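Local coordinates for protein hemin degrading factor (Pseudomonas aeruginosa, PDB 4MF9) that binds heme and probably both traffics and degrades it, as a member of the HemS/ChuX family, at residues A59-R63 and R172-Q178; G123-A129 and S141-Q147; W208-T214 and V311-T316. One frame throughout, in Å; residues are numbered along the deposited sequence.

Interaction 1. Residues A59-R63 and R172-Q178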
loop_
_atom_site.group_PDB
_atom_site.type_symbol
_atom_site.label_atom_id
_atom_site.label_comp_id
_atom_site.label_asym_id
_atom_site.label_seq_id
_atom_site.Cartn_x
_atom_site.Cartn_y
_atom_site.Cartn_z
ATOM N N ALA A 59 16.476 -17.843 -1.229
ATOM C CA ALA A 59 15.048 -17.724 -1.542
ATOM C C ALA A 59 14.472 -19.006 -2.134
ATOM O O ALA A 59 15.176 -19.756 -2.812
ATOM C CB ALA A 59 14.803 -16.560 -2.496
ATOM N N VAL A 60 13.188 -19.247 -1.876
ATOM C CA VAL A 60 12.438 -20.348 -2.483
ATOM C C VAL A 60 11.225 -19.754 -3.204
ATOM O O VAL A 60 10.522 -18.892 -2.653
ATOM C CB VAL A 60 11.960 -21.378 -1.420
ATOM C CG1 VAL A 60 11.053 -22.436 -2.053
ATOM C CG2 VAL A 60 13.142 -22.038 -0.707
ATOM N N ARG A 61 10.976 -20.170 -4.437
ATOM C CA ARG A 61 9.828 -19.707 -5.165
ATOM C C ARG A 61 8.628 -20.488 -4.710
ATOM O O ARG A 61 8.728 -21.661 -4.584
ATOM C CB ARG A 61 10.020 -19.734 -6.662
ATOM C CG ARG A 61 8.752 -19.796 -7.476
ATOM C CD ARG A 61 8.334 -18.451 -8.026
ATOM N NE ARG A 61 9.104 -18.135 -9.192
ATOM C CZ ARG A 61 8.684 -17.649 -10.355
ATOM N NH1 ARG A 61 7.431 -17.434 -10.643
ATOM N NH2 ARG A 61 9.577 -17.454 -11.273
ATOM N N LEU A 62 7.531 -19.796 -4.411
ATOM C CA LEU A 62 6.329 -20.470 -3.942
ATOM C C LEU A 62 5.288 -20.458 -5.054
ATOM O O LEU A 62 5.416 -19.712 -6.027
ATOM C CB LEU A 62 5.772 -19.794 -2.687
ATOM C CG LEU A 62 6.638 -19.683 -1.430
ATOM C CD1 LEU A 62 5.834 -19.029 -0.311
ATOM C CD2 LEU A 62 7.184 -21.051 -0.983
ATOM N N ARG A 63 4.283 -21.281 -4.959
ATOM C CA ARG A 63 3.209 -21.209 -5.929
ATOM C C ARG A 63 2.331 -19.987 -5.667
ATOM O O ARG A 63 2.089 -19.682 -4.576
ATOM C CB ARG A 63 2.369 -22.461 -5.955
ATOM C CG ARG A 63 3.134 -23.743 -6.054
ATOM C CD ARG A 63 2.168 -24.876 -6.297
ATOM N NE ARG A 63 1.080 -24.879 -5.363
ATOM C CZ ARG A 63 1.172 -25.363 -4.140
ATOM N NH1 ARG A 63 2.301 -25.844 -3.731
ATOM N NH2 ARG A 63 0.179 -25.319 -3.318
ATOM N N ARG A 172 5.129 -26.821 1.745
ATOM C CA ARG A 172 3.770 -27.029 1.255
ATOM C C ARG A 172 3.438 -26.173 0.034
ATOM O O ARG A 172 2.729 -26.615 -0.882
ATOM C CB ARG A 172 2.782 -26.739 2.386
ATOM C CG ARG A 172 1.323 -26.687 1.978
ATOM C CD ARG A 172 0.446 -26.664 3.217
ATOM N NE ARG A 172 1.111 -25.966 4.318
ATOM C CZ ARG A 172 0.610 -25.854 5.544
ATOM N NH1 ARG A 172 -0.566 -26.401 5.831
ATOM N NH2 ARG A 172 1.288 -25.203 6.483
ATOM N N LEU A 173 3.963 -24.951 0.022
ATOM C CA LEU A 173 3.698 -23.986 -1.043
ATOM C C LEU A 173 4.811 -23.905 -2.083
ATOM O O LEU A 173 4.683 -23.188 -3.070
ATOM C CB LEU A 173 3.479 -22.588 -0.445
ATOM C CG LEU A 173 2.060 -22.196 -0.044
ATOM C CD1 LEU A 173 1.093 -22.286 -1.236
ATOM C CD2 LEU A 173 1.559 -23.038 1.101
ATOM N N ARG A 174 5.903 -24.617 -1.883
ATOM C CA ARG A 174 7.032 -24.540 -2.770
ATOM C C ARG A 174 6.680 -24.917 -4.210
ATOM O O ARG A 174 6.072 -25.900 -4.450
ATOM C CB ARG A 174 8.164 -25.391 -2.211
ATOM C CG ARG A 174 9.075 -26.089 -3.188
ATOM C CD ARG A 174 9.892 -27.098 -2.426
ATOM N NE ARG A 174 11.108 -26.433 -2.115
ATOM C CZ ARG A 174 11.562 -26.218 -0.905
ATOM N NH1 ARG A 174 10.939 -26.675 0.155
ATOM N NH2 ARG A 174 12.685 -25.582 -0.806
ATOM N N ALA A 175 7.095 -24.087 -5.142
ATOM C CA ALA A 175 6.793 -24.304 -6.552
ATOM C C ALA A 175 7.643 -25.453 -7.088
ATOM O O ALA A 175 8.761 -25.678 -6.614
ATOM C CB ALA A 175 7.060 -23.047 -7.340
ATOM N N ALA A 176 7.122 -26.165 -8.083
ATOM C CA ALA A 176 7.841 -27.299 -8.672
ATOM C C ALA A 176 9.054 -26.825 -9.472
ATOM O O ALA A 176 10.151 -27.376 -9.357
ATOM C CB ALA A 176 6.909 -28.122 -9.539
ATOM N N GLU A 177 8.870 -25.815 -10.289
ATOM C CA GLU A 177 9.974 -25.237 -10.992
ATOM C C GLU A 177 10.522 -24.054 -10.264
ATOM O O GLU A 177 10.083 -22.985 -10.401
ATOM C CB GLU A 177 9.632 -24.891 -12.455
ATOM C CG GLU A 177 8.401 -24.065 -12.687
ATOM C CD GLU A 177 7.086 -24.708 -12.282
ATOM O OE1 GLU A 177 6.747 -24.668 -11.097
ATOM O OE2 GLU A 177 6.370 -25.215 -13.183
ATOM N N GLN A 178 11.557 -24.314 -9.519
ATOM C CA GLN A 178 12.127 -23.340 -8.610
ATOM C C GLN A 178 12.648 -22.101 -9.322
ATOM O O GLN A 178 12.317 -20.982 -8.919
ATOM C CB GLN A 178 13.159 -23.988 -7.691
ATOM C CG GLN A 178 12.496 -24.566 -6.456
ATOM C CD GLN A 178 11.694 -23.500 -5.730
ATOM O OE1 GLN A 178 12.233 -22.457 -5.370
ATOM N NE2 GLN A 178 10.406 -23.745 -5.534
#
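R63 meets the end of helix 166-173 and the residues just after it through CB, CG and its guanidinium. Its CB sits against the carbonyl oxygen of L173. R63 CG comes closer to the same oxygen and also rests 3.7 Å from A175 CA. The chain then bends at chi3 (-51°), which carries the guanidinium round to the helix end. There R63 NH1 donates to R172 O at 3.0 Å. The oxygen lies at the edge of the guanidinium, in its plane, and the N-H points onto a lone pair. R63 NH2 is 3.8 Å from L173 CD1, which lies over one face of the group. NH2 also has a long, weak ion pair with D65. The backbone N of R63 adds a bond of 2.7 Å to L173 O.

The Q178 amide, on a chain bent at chi2, grips R61 at both N and O. Q178 OE1 accepts from R61 N at 2.8 Å, and Q178 NE2 donates to R61 O, also at 2.8 Å. Both bonds lie in the carbonyl plane on a lone pair. R61 O takes a second bond from A175 N, at 3.0 Å and 173°. Q178 NE2 also donates to A175 O, so NE2 between two carbonyls and OE1 on R61 N together fix the amide's rotation. V60 CG1 packs over one face of the R174 guanidinium.

Strand 59-62 is outermost in its sheet, and its other edge bonds to strand 124-133. The chain after helix 166-173 meets the outer edge, where L62 and R174 form a single backbone bridge. The hold there is mainly by directed hydrogen bonds.

Interaction 2. Residues G123-A129 and S141-Q147; sequences GWNAVFA and SIQVFDQ
A classic beta bulge interrupts the antiparallel hairpin of strands 124-133 and 138-146, where N125 and A126 both face F145. F145 O accepts from N125 N at 2.8 Å and from A126 N at 3.1 Å. The first donor lies in the carbonyl plane. The second is tilted 26° from it. Beyond the bulge the pairing is regular. F145 N returns a bond to A126 O, and F128 and Q143 form the next hydrogen-bonded pair, with F128 N to Q143 O at 3.0 Å.

The side chains fall on two faces. On one, F128 and F145 meet at about a right angle, with F145 CD2 4.0 Å from F128 CD1 and at the edge of the F128 ring. Both rings also touch V51, so this face is covered in part by helix 47-52.

On the other face, V127 and I142 lie side by side and point the same way, their CG2 methyls 3.8 Å apart. I142 CD1 reaches A129 CB at 3.6 Å. V144 has CG1 anti to its backbone N (chi1 177°), and this methyl meets W124 CE3 at 3.5 Å. CG2 of V144 turns to V127 CG2 instead. The W124 ring crosses V144 at about a right angle. Its NE1 bonds to H270 O, and W66 makes an edge-to-face contact with it, which together hold the indole in place.

D146 OD1 accepts from the backbone N of Q148 and of V150, just after the strand. A classic bulge is a common irregularity of antiparallel hairpins. Here it lies in a nine-stranded antiparallel sheet built from both halves of the chain.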
loop_
_atom_site.group_PDB
_atom_site.type_symbol
_atom_site.label_atom_id
_atom_site.label_comp_id
_atom_site.label_asym_id
_atom_site.label_seq_id
_atom_site.Cartn_x
_atom_site.Cartn_y
_atom_site.Cartn_z
ATOM N N GLY A 123 -3.425 -9.017 -10.428
ATOM C CA GLY A 123 -2.107 -8.634 -10.912
ATOM C C GLY A 123 -0.954 -9.271 -10.136
ATOM O O GLY A 123 0.222 -9.055 -10.446
ATOM N N TRP A 124 -1.276 -10.055 -9.114
ATOM C CA TRP A 124 -0.227 -10.711 -8.336
ATOM C C TRP A 124 0.408 -11.810 -9.183
ATOM O O TRP A 124 -0.289 -12.690 -9.678
ATOM C CB TRP A 124 -0.805 -11.320 -7.064
ATOM C CG TRP A 124 -1.242 -10.315 -6.042
ATOM C CD1 TRP A 124 -1.744 -9.061 -6.276
ATOM C CD2 TRP A 124 -1.200 -10.473 -4.616
ATOM N NE1 TRP A 124 -2.031 -8.439 -5.078
ATOM C CE2 TRP A 124 -1.701 -9.282 -4.046
ATOM C CE3 TRP A 124 -0.802 -11.514 -3.768
ATOM C CZ2 TRP A 124 -1.812 -9.102 -2.671
ATOM C CZ3 TRP A 124 -0.907 -11.329 -2.395
ATOM C CH2 TRP A 124 -1.412 -10.130 -1.862
ATOM N N ASN A 125 1.722 -11.762 -9.363
ATOM C CA ASN A 125 2.355 -12.657 -10.324
ATOM C C ASN A 125 3.256 -13.731 -9.721
ATOM O O ASN A 125 3.096 -14.926 -9.998
ATOM C CB ASN A 125 3.149 -11.857 -11.349
ATOM C CG ASN A 125 3.754 -12.740 -12.418
ATOM O OD1 ASN A 125 3.058 -13.547 -13.031
ATOM N ND2 ASN A 125 5.053 -12.613 -12.630
ATOM N N ALA A 126 4.218 -13.301 -8.918
ATOM C CA ALA A 126 5.173 -14.234 -8.347
ATOM C C ALA A 126 5.330 -13.964 -6.860
ATOM O O ALA A 126 5.160 -12.821 -6.399
ATOM C CB ALA A 126 6.501 -14.124 -9.054
ATOM N N VAL A 127 5.649 -15.020 -6.118
ATOM C CA VAL A 127 5.790 -14.935 -4.667
ATOM C C VAL A 127 6.976 -15.789 -4.211
ATOM O O VAL A 127 7.133 -16.940 -4.647
ATOM C CB VAL A 127 4.490 -15.372 -3.964
ATOM C CG1 VAL A 127 3.959 -16.667 -4.570
ATOM C CG2 VAL A 127 4.711 -15.526 -2.477
ATOM N N PHE A 128 7.820 -15.215 -3.355
ATOM C CA PHE A 128 9.021 -15.898 -2.874
ATOM C C PHE A 128 9.083 -15.907 -1.356
ATOM O O PHE A 128 8.619 -14.976 -0.694
ATOM C CB PHE A 128 10.281 -15.213 -3.421
ATOM C CG PHE A 128 10.350 -15.192 -4.923
ATOM C CD1 PHE A 128 9.720 -14.183 -5.647
ATOM C CD2 PHE A 128 11.041 -16.181 -5.612
ATOM C CE1 PHE A 128 9.776 -14.169 -7.033
ATOM C CE2 PHE A 128 11.107 -16.170 -6.995
ATOM C CZ PHE A 128 10.471 -15.161 -7.708
ATOM N N ALA A 129 9.653 -16.971 -0.805
ATOM C CA ALA A 129 9.932 -17.023 0.618
ATOM C C ALA A 129 11.428 -16.855 0.747
ATOM O O ALA A 129 12.195 -17.663 0.204
ATOM C CB ALA A 129 9.497 -18.364 1.198
ATOM N N SER A 141 10.996 -13.652 5.149
ATOM C CA SER A 141 9.916 -12.868 4.591
ATOM C C SER A 141 9.229 -13.553 3.437
ATOM O O SER A 141 9.859 -14.318 2.764
ATOM C CB SER A 141 10.377 -11.496 4.155
ATOM O OG SER A 141 11.256 -11.494 3.121
ATOM N N ILE A 142 7.953 -13.248 3.247
ATOM C CA ILE A 142 7.208 -13.634 2.038
ATOM C C ILE A 142 7.051 -12.398 1.169
ATOM O O ILE A 142 6.625 -11.423 1.651
ATOM C CB ILE A 142 5.831 -14.217 2.392
ATOM C CG1 ILE A 142 5.968 -15.438 3.314
ATOM C CG2 ILE A 142 5.035 -14.501 1.164
ATOM C CD1 ILE A 142 6.769 -16.520 2.705
ATOM N N GLN A 143 7.494 -12.440 -0.069
ATOM C CA GLN A 143 7.454 -11.254 -0.883
ATOM C C GLN A 143 6.739 -11.482 -2.220
ATOM O O GLN A 143 7.069 -12.372 -2.928
ATOM C CB GLN A 143 8.835 -10.630 -1.107
ATOM C CG GLN A 143 9.679 -10.457 0.146
ATOM C CD GLN A 143 10.919 -9.565 -0.009
ATOM O OE1 GLN A 143 11.218 -9.074 -1.033
ATOM N NE2 GLN A 143 11.579 -9.356 1.066
ATOM N N VAL A 144 5.791 -10.624 -2.535
ATOM C CA VAL A 144 4.949 -10.788 -3.716
ATOM C C VAL A 144 5.251 -9.704 -4.744
ATOM O O VAL A 144 5.417 -8.529 -4.383
ATOM C CB VAL A 144 3.441 -10.731 -3.331
ATOM C CG1 VAL A 144 2.564 -10.841 -4.579
ATOM C CG2 VAL A 144 3.104 -11.852 -2.354
ATOM N N PHE A 145 5.281 -10.091 -6.020
ATOM C CA PHE A 145 5.573 -9.164 -7.116
ATOM C C PHE A 145 4.541 -9.218 -8.245
ATOM O O PHE A 145 3.924 -10.265 -8.482
ATOM C CB PHE A 145 6.990 -9.423 -7.642
ATOM C CG PHE A 145 8.040 -9.279 -6.579
ATOM C CD1 PHE A 145 8.606 -8.036 -6.312
ATOM C CD2 PHE A 145 8.424 -10.374 -5.811
ATOM C CE1 PHE A 145 9.555 -7.887 -5.313
ATOM C CE2 PHE A 145 9.377 -10.226 -4.800
ATOM C CZ PHE A 145 9.938 -8.980 -4.555
ATOM N N ASP A 146 4.344 -8.083 -8.925
ATOM C CA ASP A 146 3.308 -7.975 -9.959
ATOM C C ASP A 146 3.806 -8.359 -11.360
ATOM O O ASP A 146 4.944 -8.794 -11.515
ATOM C CB ASP A 146 2.617 -6.587 -9.952
ATOM C CG ASP A 146 3.539 -5.440 -10.355
ATOM O OD1 ASP A 146 4.555 -5.663 -11.038
ATOM O OD2 ASP A 146 3.228 -4.279 -9.993
ATOM N N GLN A 147 2.991 -8.139 -12.373
ATOM C CA GLN A 147 3.330 -8.524 -13.701
ATOM C C GLN A 147 4.573 -7.849 -14.233
ATOM O O GLN A 147 5.160 -8.319 -15.181
ATOM C CB GLN A 147 2.180 -8.268 -14.616
ATOM C CG GLN A 147 1.748 -9.503 -15.286
ATOM C CD GLN A 147 1.236 -10.443 -14.324
ATOM O OE1 GLN A 147 1.584 -11.573 -14.356
ATOM N NE2 GLN A 147 0.407 -9.981 -13.449
#

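Interaction 3. Residues W208-T214 and V311-T316. With HEM (protoporphyrin IX containing Fe), chain C.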
loop_
_atom_site.group_PDB
_atom_site.type_symbol
_atom_site.label_atom_id
_atom_site.label_comp_id
_atom_site.label_asym_id
_atom_site.label_seq_id
_atom_site.Cartn_x
_atom_site.Cartn_y
_atom_site.Cartn_z
ATOM N N TRP A 208 -22.081 12.514 -7.771
ATOM C CA TRP A 208 -21.322 12.734 -6.533
ATOM C C TRP A 208 -22.268 13.006 -5.368
ATOM O O TRP A 208 -22.169 12.375 -4.315
ATOM C CB TRP A 208 -20.352 13.914 -6.694
ATOM C CG TRP A 208 -19.328 14.044 -5.568
ATOM C CD1 TRP A 208 -19.578 14.175 -4.226
ATOM C CD2 TRP A 208 -17.902 14.082 -5.713
ATOM N NE1 TRP A 208 -18.394 14.277 -3.530
ATOM C CE2 TRP A 208 -17.351 14.219 -4.422
ATOM C CE3 TRP A 208 -17.039 14.009 -6.810
ATOM C CZ2 TRP A 208 -15.971 14.295 -4.201
ATOM C CZ3 TRP A 208 -15.673 14.085 -6.590
ATOM C CH2 TRP A 208 -15.151 14.225 -5.297
ATOM N N ALA A 209 -23.185 13.925 -5.570
ATOM C CA ALA A 209 -24.190 14.290 -4.597
ATOM C C ALA A 209 -25.066 13.062 -4.217
ATOM O O ALA A 209 -25.530 12.965 -3.134
ATOM C CB ALA A 209 -25.038 15.408 -5.164
ATOM N N ALA A 210 -25.231 12.145 -5.142
ATOM C CA ALA A 210 -26.044 10.945 -4.974
ATOM C C ALA A 210 -25.326 9.721 -4.358
ATOM O O ALA A 210 -25.927 8.738 -4.004
ATOM C CB ALA A 210 -26.698 10.611 -6.299
ATOM N N LEU A 211 -24.037 9.839 -4.098
ATOM C CA LEU A 211 -23.253 8.729 -3.592
ATOM C C LEU A 211 -23.808 8.150 -2.358
ATOM O O LEU A 211 -24.194 8.854 -1.508
ATOM C CB LEU A 211 -21.852 9.208 -3.312
ATOM C CG LEU A 211 -21.012 8.927 -4.515
ATOM C CD1 LEU A 211 -19.756 9.765 -4.529
ATOM C CD2 LEU A 211 -20.713 7.438 -4.539
ATOM N N LYS A 212 -23.934 6.816 -2.295
ATOM C CA LYS A 212 -24.385 6.170 -1.089
ATOM C C LYS A 212 -23.368 5.410 -0.197
ATOM O O LYS A 212 -23.575 5.166 0.925
ATOM C CB LYS A 212 -25.630 5.360 -1.347
ATOM C CG LYS A 212 -26.591 6.111 -2.226
ATOM C CD LYS A 212 -27.855 6.504 -1.526
ATOM C CE LYS A 212 -28.055 7.966 -1.097
ATOM N NZ LYS A 212 -28.356 9.030 -2.113
ATOM N N ASP A 213 -22.220 5.176 -0.710
ATOM C CA ASP A 213 -21.172 4.516 0.071
ATOM C C ASP A 213 -19.838 4.876 -0.564
ATOM O O ASP A 213 -19.725 4.893 -1.794
ATOM C CB ASP A 213 -21.408 3.001 0.074
ATOM C CG ASP A 213 -20.234 2.212 0.615
ATOM O OD1 ASP A 213 -19.934 1.158 0.021
ATOM O OD2 ASP A 213 -19.627 2.620 1.631
ATOM N N THR A 214 -18.841 5.134 0.261
ATOM C CA THR A 214 -17.545 5.571 -0.232
ATOM C C THR A 214 -16.894 4.552 -1.155
ATOM O O THR A 214 -16.053 4.852 -1.895
ATOM C CB THR A 214 -16.569 5.905 0.895
ATOM O OG1 THR A 214 -16.483 4.804 1.787
ATOM C CG2 THR A 214 -17.016 7.170 1.647
ATOM N N VAL A 311 -11.468 16.087 0.788
ATOM C CA VAL A 311 -12.566 15.556 -0.030
ATOM C C VAL A 311 -13.738 15.181 0.857
ATOM O O VAL A 311 -13.533 14.625 1.940
ATOM C CB VAL A 311 -12.120 14.299 -0.809
ATOM C CG1 VAL A 311 -13.238 13.799 -1.749
ATOM C CG2 VAL A 311 -10.855 14.584 -1.602
ATOM N N ARG A 312 -14.950 15.471 0.403
ATOM C CA ARG A 312 -16.143 15.128 1.109
ATOM C C ARG A 312 -17.087 14.321 0.198
ATOM O O ARG A 312 -17.430 14.759 -0.866
ATOM C CB ARG A 312 -16.853 16.339 1.728
ATOM C CG ARG A 312 -15.983 17.483 2.197
ATOM C CD ARG A 312 -16.801 18.669 2.702
ATOM N NE ARG A 312 -15.953 19.678 3.250
ATOM C CZ ARG A 312 -15.408 20.640 2.551
ATOM N NH1 ARG A 312 -15.662 20.748 1.278
ATOM N NH2 ARG A 312 -14.595 21.478 3.139
ATOM N N LYS A 313 -17.470 13.154 0.636
ATOM C CA LYS A 313 -18.336 12.288 -0.120
ATOM C C LYS A 313 -19.586 11.900 0.699
ATOM O O LYS A 313 -19.481 11.488 1.795
ATOM C CB LYS A 313 -17.593 11.022 -0.563
ATOM C CG LYS A 313 -16.206 11.185 -1.115
ATOM C CD LYS A 313 -15.679 9.914 -1.765
ATOM C CE LYS A 313 -14.608 9.273 -0.904
ATOM N NZ LYS A 313 -13.241 9.792 -1.075
ATOM N N PRO A 314 -20.765 12.063 0.129
ATOM C CA PRO A 314 -21.994 11.629 0.769
ATOM C C PRO A 314 -22.005 10.104 0.831
ATOM O O PRO A 314 -21.347 9.490 0.079
ATOM C CB PRO A 314 -23.100 12.068 -0.186
ATOM C CG PRO A 314 -22.474 12.720 -1.279
ATOM C CD PRO A 314 -21.009 12.548 -1.220
ATOM N N SER A 315 -22.772 9.567 1.757
ATOM C CA SER A 315 -22.931 8.125 1.860
ATOM C C SER A 315 -24.145 7.859 2.739
ATOM O O SER A 315 -24.664 8.781 3.377
ATOM C CB SER A 315 -21.684 7.480 2.476
ATOM O OG SER A 315 -21.633 7.686 3.877
ATOM N N THR A 316 -24.557 6.608 2.822
ATOM C CA THR A 316 -25.685 6.199 3.633
ATOM C C THR A 316 -25.461 6.513 5.083
ATOM O O THR A 316 -26.383 6.713 5.790
ATOM C CB THR A 316 -26.006 4.704 3.483
ATOM O OG1 THR A 316 -24.819 3.952 3.708
ATOM C CG2 THR A 316 -26.455 4.423 2.142
HETATM C CHA HEM C . -12.821 2.888 2.839
HETATM C CHB HEM C . -14.184 -0.196 6.165
HETATM C CHC HEM C . -14.191 -3.682 2.852
HETATM C CHD HEM C . -11.728 -0.782 -0.053
HETATM C C1A HEM C . -13.276 2.357 4.012
HETATM C C2A HEM C . -13.611 3.096 5.182
HETATM C C3A HEM C . -14.007 2.233 6.087
HETATM C C4A HEM C . -13.875 0.969 5.513
HETATM C CMA HEM C . -14.440 2.575 7.485
HETATM C CAA HEM C . -13.584 4.569 5.388
HETATM C CBA HEM C . -14.855 5.218 5.992
HETATM C CGA HEM C . -15.902 5.202 4.938
HETATM O O1A HEM C . -17.052 4.851 5.185
HETATM O O2A HEM C . -15.571 5.539 3.833
HETATM C C1B HEM C . -14.305 -1.396 5.477
HETATM C C2B HEM C . -14.785 -2.524 6.159
HETATM C C3B HEM C . -14.818 -3.529 5.274
HETATM C C4B HEM C . -14.318 -2.964 4.000
HETATM C CMB HEM C . -15.219 -2.568 7.594
HETATM C CAB HEM C . -15.299 -4.897 5.630
HETATM C CBB HEM C . -14.905 -6.006 5.083
HETATM C C1C HEM C . -13.546 -3.225 1.764
HETATM C C2C HEM C . -13.376 -3.928 0.590
HETATM C C3C HEM C . -12.678 -3.119 -0.254
HETATM C C4C HEM C . -12.404 -1.892 0.414
HETATM C CMC HEM C . -13.886 -5.306 0.299
HETATM C CAC HEM C . -12.274 -3.466 -1.595
HETATM C CBC HEM C . -11.434 -2.664 -2.179
HETATM C C1D HEM C . -11.840 0.504 0.491
HETATM C C2D HEM C . -11.328 1.751 -0.155
HETATM C C3D HEM C . -11.659 2.749 0.660
HETATM C C4D HEM C . -12.351 2.125 1.792
HETATM C CMD HEM C . -10.590 1.932 -1.464
HETATM C CAD HEM C . -11.353 4.208 0.447
HETATM C CBD HEM C . -12.624 4.915 -0.022
HETATM C CGD HEM C . -12.533 6.281 -0.633
HETATM O O1D HEM C . -13.278 7.112 -0.160
HETATM O O2D HEM C . -11.806 6.572 -1.570
HETATM N NA HEM C . -13.437 1.042 4.239
HETATM N NB HEM C . -14.040 -1.677 4.192
HETATM N NC HEM C . -12.969 -2.032 1.619
HETATM N ND HEM C . -12.425 0.799 1.642
HETATM FE FE HEM C . -13.225 -0.374 2.810
#
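The W208 indole meets strand 307-313 with its edge. R312 O lies in the ring plane and accepts from W208 NE1 at 2.9 Å. V311 CG1 is also near that plane, 3.7 Å from W208 CZ2. P314 CD approaches W208 CD1 obliquely at 3.7 Å. W208 CG is anti to the backbone N (chi1 -168°), which carries the indole across to the strand. Outside the two segments, F217 meets the indole edge-to-face, and W239 meets it with the planes at about 35°.

P314 CG is 3.1 Å from W208 O, and P314 CD lies 4.0 Å from L211 CB. The contact joins the end of helix 201-210 to the end of strand 307-313 and the loop after it, in the C-terminal HemS/ChuX half. The loop after the helix carries the axial heme ligand H215. D213 OD2 bonds to H215 ND1, a second-shell contact that probably orients the histidine.

Farther along, K212 O accepts from T316 N at 2.6 Å, with the donor tilted 32° from the carbonyl plane. T214 OG1 bonds to propionate O2A of the heme, but the modelled distance is too short to be trusted. K313 also binds heme, though its modelled approach to the propionate is doubtful; its NZ forms a salt bridge with E324, and F217 gives it a cation-pi contact.

In the fold
Interactions 1 and 2 are neighbours in one antiparallel sheet, with centres about 11 Å apart. Strand 59-62 pairs with strand 124-133, through probable hydrogen bonds V60 N to A129 O (2.8 Å) and L62 N to V127 O (2.9 Å). Interaction 1 thus lies at the outer edge and interaction 2 one strand further in. Interaction 3 is on the opposite side of the chain's centre. Its centre is about 44 Å from that of interaction 1 and about 35 Å from that of interaction 2. It alone of the three supplies heme-binding residues. Interaction 2 comes nearer the pocket than interaction 1: the W124 side chain is about 11 Å from the heme.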